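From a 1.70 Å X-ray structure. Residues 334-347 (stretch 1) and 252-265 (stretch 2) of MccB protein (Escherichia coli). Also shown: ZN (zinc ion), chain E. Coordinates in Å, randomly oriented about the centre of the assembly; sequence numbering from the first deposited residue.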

# COMPACT_ATOMS: atom_id res chain seq x y z
N SER A 334 -12.83 -7.52 5.97
CA SER A 334 -12.76 -6.06 6.19
C SER A 334 -13.71 -5.69 7.33
O SER A 334 -14.86 -6.13 7.33
CB SER A 334 -13.16 -5.27 4.94
OG SER A 334 -12.40 -5.70 3.82
N GLN A 335 -13.22 -4.90 8.28
CA GLN A 335 -14.08 -4.23 9.24
C GLN A 335 -14.45 -2.87 8.64
O GLN A 335 -13.58 -2.10 8.23
CB GLN A 335 -13.40 -4.02 10.59
CG GLN A 335 -13.04 -5.29 11.33
CD GLN A 335 -12.12 -5.00 12.51
OE1 GLN A 335 -11.42 -3.99 12.56
NE2 GLN A 335 -12.15 -5.88 13.49
N ASN A 336 -15.74 -2.56 8.64
CA ASN A 336 -16.23 -1.33 8.09
C ASN A 336 -15.82 -0.19 9.01
O ASN A 336 -16.18 -0.18 10.18
CB ASN A 336 -17.74 -1.49 7.93
CG ASN A 336 -18.43 -0.28 7.33
OD1 ASN A 336 -17.83 0.78 7.18
ND2 ASN A 336 -19.70 -0.44 7.01
N MET A 337 -15.05 0.77 8.49
CA MET A 337 -14.75 2.02 9.19
C MET A 337 -15.17 3.23 8.34
O MET A 337 -14.43 4.21 8.21
CB MET A 337 -13.26 2.09 9.55
CG MET A 337 -12.84 1.05 10.59
SD MET A 337 -11.23 1.39 11.29
CE MET A 337 -11.32 0.38 12.76
N GLY A 338 -16.35 3.14 7.73
CA GLY A 338 -16.94 4.28 7.02
C GLY A 338 -17.32 5.42 7.97
O GLY A 338 -17.44 5.24 9.19
N ARG A 339 -17.50 6.61 7.40
CA ARG A 339 -17.74 7.81 8.19
C ARG A 339 -19.06 7.69 8.93
O ARG A 339 -20.04 7.25 8.33
CB ARG A 339 -17.81 9.06 7.30
CG ARG A 339 -16.47 9.69 6.99
CD ARG A 339 -16.59 11.15 6.60
NE ARG A 339 -16.77 12.02 7.76
CZ ARG A 339 -16.66 13.33 7.69
NH1 ARG A 339 -16.61 13.89 6.50
NH2 ARG A 339 -16.57 14.08 8.78
N SER A 340 -19.09 8.09 10.21
CA SER A 340 -20.36 8.21 10.95
C SER A 340 -20.61 9.68 11.18
O SER A 340 -19.71 10.36 11.65
CB SER A 340 -20.33 7.48 12.27
OG SER A 340 -21.48 7.82 13.06
N PRO A 341 -21.83 10.20 10.88
CA PRO A 341 -22.15 11.62 11.12
C PRO A 341 -22.21 11.97 12.63
O PRO A 341 -22.18 13.17 13.02
CB PRO A 341 -23.52 11.79 10.45
CG PRO A 341 -24.13 10.42 10.49
CD PRO A 341 -22.97 9.45 10.33
N VAL A 342 -22.17 10.92 13.45
CA VAL A 342 -22.32 10.95 14.89
C VAL A 342 -20.99 10.54 15.58
O VAL A 342 -20.91 10.30 16.80
CB VAL A 342 -23.53 10.01 15.14
CG1 VAL A 342 -23.24 8.76 15.94
CG2 VAL A 342 -24.72 10.80 15.63
N CYS A 343 -19.90 10.46 14.81
CA CYS A 343 -18.58 10.13 15.38
C CYS A 343 -18.19 11.22 16.38
O CYS A 343 -18.18 12.39 16.03
CB CYS A 343 -17.47 10.00 14.34
SG CYS A 343 -15.89 9.53 15.09
N SER A 344 -17.88 10.84 17.63
CA SER A 344 -17.51 11.84 18.63
C SER A 344 -16.17 12.50 18.28
O SER A 344 -15.85 13.56 18.79
CB SER A 344 -17.49 11.25 20.01
OG SER A 344 -16.47 10.26 20.09
N VAL A 345 -15.36 11.86 17.42
CA VAL A 345 -14.06 12.43 17.06
C VAL A 345 -14.17 13.29 15.79
O VAL A 345 -13.76 14.42 15.81
CB VAL A 345 -12.99 11.33 16.90
CG1 VAL A 345 -11.64 11.92 16.52
CG2 VAL A 345 -12.86 10.54 18.19
N CYS A 346 -14.69 12.74 14.69
CA CYS A 346 -14.53 13.36 13.40
C CYS A 346 -15.88 13.85 12.82
O CYS A 346 -15.90 14.46 11.79
CB CYS A 346 -13.81 12.40 12.44
SG CYS A 346 -14.88 11.10 11.75
N GLY A 347 -17.00 13.60 13.49
CA GLY A 347 -18.30 14.00 12.98
C GLY A 347 -18.31 15.45 12.49
O GLY A 347 -17.75 16.33 13.13
ZN ZN E . -14.74 9.19 13.14
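Stretch 2, residues 252-265: PGKTGCYECQKVVA

Two loops far apart in sequence can be held as one unit when each supplies a pair of cysteines to a single metal ion, and the MccB protein offers a compact example. Here stretch 2, which has no regular helix or strand, lies along stretch 1, a strand end followed by loop and turn, and together they bury 886 Å². The pairing does not follow one simple register. The nearest CA pairs are Gln335 with Val263, Arg339 with Gly256 and Cys343 with Cys260, so stretch 2 first falls back in sequence as stretch 1 advances, then turns forward again at the metal site.

The strand residues of stretch 1 meet the later part of stretch 2. Gln335 points toward it, with CG 4.0 Å from Val263 CG1 and OE1 3.6 Å from Val264 CG2. At Asn336 the backbone makes the closest approach: its O atom lies 3.3 Å from Gln261 CG and 3.8 Å from Val263 CG2. Within stretch 1, Asn336 OD1 also accepts a hydrogen bond from Gly338 N at 2.8 Å.

Met337 has the largest area covered by stretch 2. Its CA-to-CB bond points sideways, but the extended side chain carries CE to 4.0 Å from Tyr258 CD1 and 3.9 Å from Val264 CG2, making a small apolar cluster. On the backbone side, Met337 O receives a CA-H...O contact from Gly256 CA at 3.1 Å. Such closeness depends on glycine, since an ideal CB at Gly256 would lie 1.8 Å from Met337 O. Next, Gly338 O accepts a hydrogen bond from Gln261 NE2 at 2.9 Å, with nearly linear geometry, tying the side chain of one stretch to the main chain of the other.

Arg339 passes its CA within 3.7 Å of Gly256 CA. Its side chain runs beside the earlier residues of stretch 2, CG lying 3.1 Å from Thr255 O and NH1 3.2 Å from Gly253 O, while NH2 makes a weak hydrogen bond to Cys346 O within stretch 1.

From here the zinc dominates. Ser340 N donates a hydrogen bond to Cys260 SG at 3.4 Å, helping to balance the charge of a metal-bound thiolate, and a water links Ser340 OG to Cys260 O. Ser340 also begins a type I turn ending at Cys343, and Cys257 to Cys260 forms another of the same type. Pro341 and Val342 make no contact with stretch 2. Cys343 returns toward it, its CB 3.7 Å from Cys260 SG. A second water joins Ser344 N to Glu259 O, and Val345 CB packs 4.2 Å from Cys257 SG. Cys346 completes the site, its SG 3.3 Å from Cys260 SG.

The zinc is bound by Cys257 SG at 2.2 Å, Cys260 SG and Cys343 SG at 2.3 Å each, and Cys346 SG at 2.4 Å. Gly347, beyond the last ligand, leaves the contact.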

# COMPACT_ATOMS: atom_id res chain seq x y z
N PRO A 252 -8.78 13.15 5.69
CA PRO A 252 -9.64 14.21 6.24
C PRO A 252 -10.86 14.53 5.38
O PRO A 252 -10.72 14.77 4.17
CB PRO A 252 -8.70 15.41 6.26
CG PRO A 252 -7.38 14.78 6.64
CD PRO A 252 -7.35 13.51 5.82
N GLY A 253 -12.03 14.45 6.00
CA GLY A 253 -13.29 14.85 5.40
C GLY A 253 -13.85 13.87 4.39
O GLY A 253 -14.87 14.15 3.81
N LYS A 254 -13.22 12.70 4.22
CA LYS A 254 -13.52 11.75 3.14
C LYS A 254 -13.80 10.35 3.68
O LYS A 254 -14.80 9.73 3.35
CB LYS A 254 -12.33 11.73 2.16
CG LYS A 254 -12.41 10.73 1.02
CD LYS A 254 -11.30 10.94 0.00
CE LYS A 254 -10.64 9.68 -0.49
NZ LYS A 254 -11.48 8.98 -1.49
N THR A 255 -12.88 9.80 4.48
CA THR A 255 -13.12 8.49 5.00
C THR A 255 -13.50 8.55 6.48
O THR A 255 -13.39 9.60 7.12
CB THR A 255 -11.87 7.60 4.88
OG1 THR A 255 -10.86 8.20 5.68
CG2 THR A 255 -11.41 7.43 3.46
N GLY A 256 -13.95 7.40 7.00
CA GLY A 256 -14.11 7.25 8.43
C GLY A 256 -12.78 7.32 9.16
O GLY A 256 -11.71 7.15 8.55
N CYS A 257 -12.85 7.60 10.47
CA CYS A 257 -11.69 7.53 11.32
C CYS A 257 -11.76 6.21 12.13
O CYS A 257 -12.70 5.45 12.00
CB CYS A 257 -11.56 8.76 12.22
SG CYS A 257 -12.61 8.70 13.69
N TYR A 258 -10.71 5.95 12.92
CA TYR A 258 -10.60 4.73 13.70
C TYR A 258 -11.78 4.52 14.67
O TYR A 258 -12.10 3.38 14.99
CB TYR A 258 -9.28 4.76 14.46
CG TYR A 258 -8.83 3.42 15.02
CD1 TYR A 258 -8.22 2.47 14.22
CD2 TYR A 258 -8.94 3.16 16.37
CE1 TYR A 258 -7.77 1.27 14.74
CE2 TYR A 258 -8.49 1.96 16.91
CZ TYR A 258 -7.87 1.03 16.10
OH TYR A 258 -7.43 -0.13 16.67
N GLU A 259 -12.45 5.61 15.07
CA GLU A 259 -13.52 5.54 16.12
C GLU A 259 -14.93 5.68 15.53
O GLU A 259 -15.92 5.52 16.24
CB GLU A 259 -13.21 6.57 17.19
CG GLU A 259 -11.89 6.22 17.86
CD GLU A 259 -11.67 6.60 19.30
OE1 GLU A 259 -12.66 6.91 20.01
OE2 GLU A 259 -10.50 6.63 19.68
N CYS A 260 -15.05 5.88 14.22
CA CYS A 260 -16.38 6.10 13.64
C CYS A 260 -17.30 4.92 13.94
O CYS A 260 -18.44 5.12 14.39
CB CYS A 260 -16.32 6.28 12.12
SG CYS A 260 -15.96 7.97 11.59
N GLN A 261 -16.82 3.71 13.64
CA GLN A 261 -17.59 2.50 13.85
C GLN A 261 -16.96 1.77 15.04
O GLN A 261 -15.76 1.86 15.27
CB GLN A 261 -17.60 1.60 12.62
CG GLN A 261 -17.87 2.36 11.33
CD GLN A 261 -19.32 2.75 11.26
OE1 GLN A 261 -20.18 2.04 11.77
NE2 GLN A 261 -19.59 3.89 10.63
N LYS A 262 -17.79 1.03 15.77
CA LYS A 262 -17.38 0.56 17.08
C LYS A 262 -17.14 -0.94 17.00
O LYS A 262 -17.86 -1.73 17.62
CB LYS A 262 -18.43 0.98 18.11
CG LYS A 262 -18.73 2.47 18.04
CD LYS A 262 -19.59 3.04 19.15
CE LYS A 262 -19.82 4.53 18.97
NZ LYS A 262 -18.57 5.24 18.60
N VAL A 263 -16.13 -1.32 16.22
CA VAL A 263 -15.88 -2.70 15.91
C VAL A 263 -14.72 -3.22 16.77
O VAL A 263 -14.74 -4.34 17.24
CB VAL A 263 -15.58 -2.92 14.41
CG1 VAL A 263 -15.84 -4.37 14.02
CG2 VAL A 263 -16.37 -1.98 13.50
N VAL A 264 -13.70 -2.40 16.97
CA VAL A 264 -12.51 -2.84 17.72
C VAL A 264 -12.75 -2.56 19.20
O VAL A 264 -13.35 -1.54 19.55
CB VAL A 264 -11.24 -2.16 17.17
CG1 VAL A 264 -9.96 -2.75 17.75
CG2 VAL A 264 -11.19 -2.23 15.66
N ALA A 265 -12.32 -3.48 20.08
CA ALA A 265 -12.43 -3.25 21.54
C ALA A 265 -11.70 -1.95 21.90
O ALA A 265 -10.65 -1.65 21.36
CB ALA A 265 -11.83 -4.41 22.31
O HOH W 1 -17.28 7.87 17.90
O HOH W 2 -19.94 7.10 15.49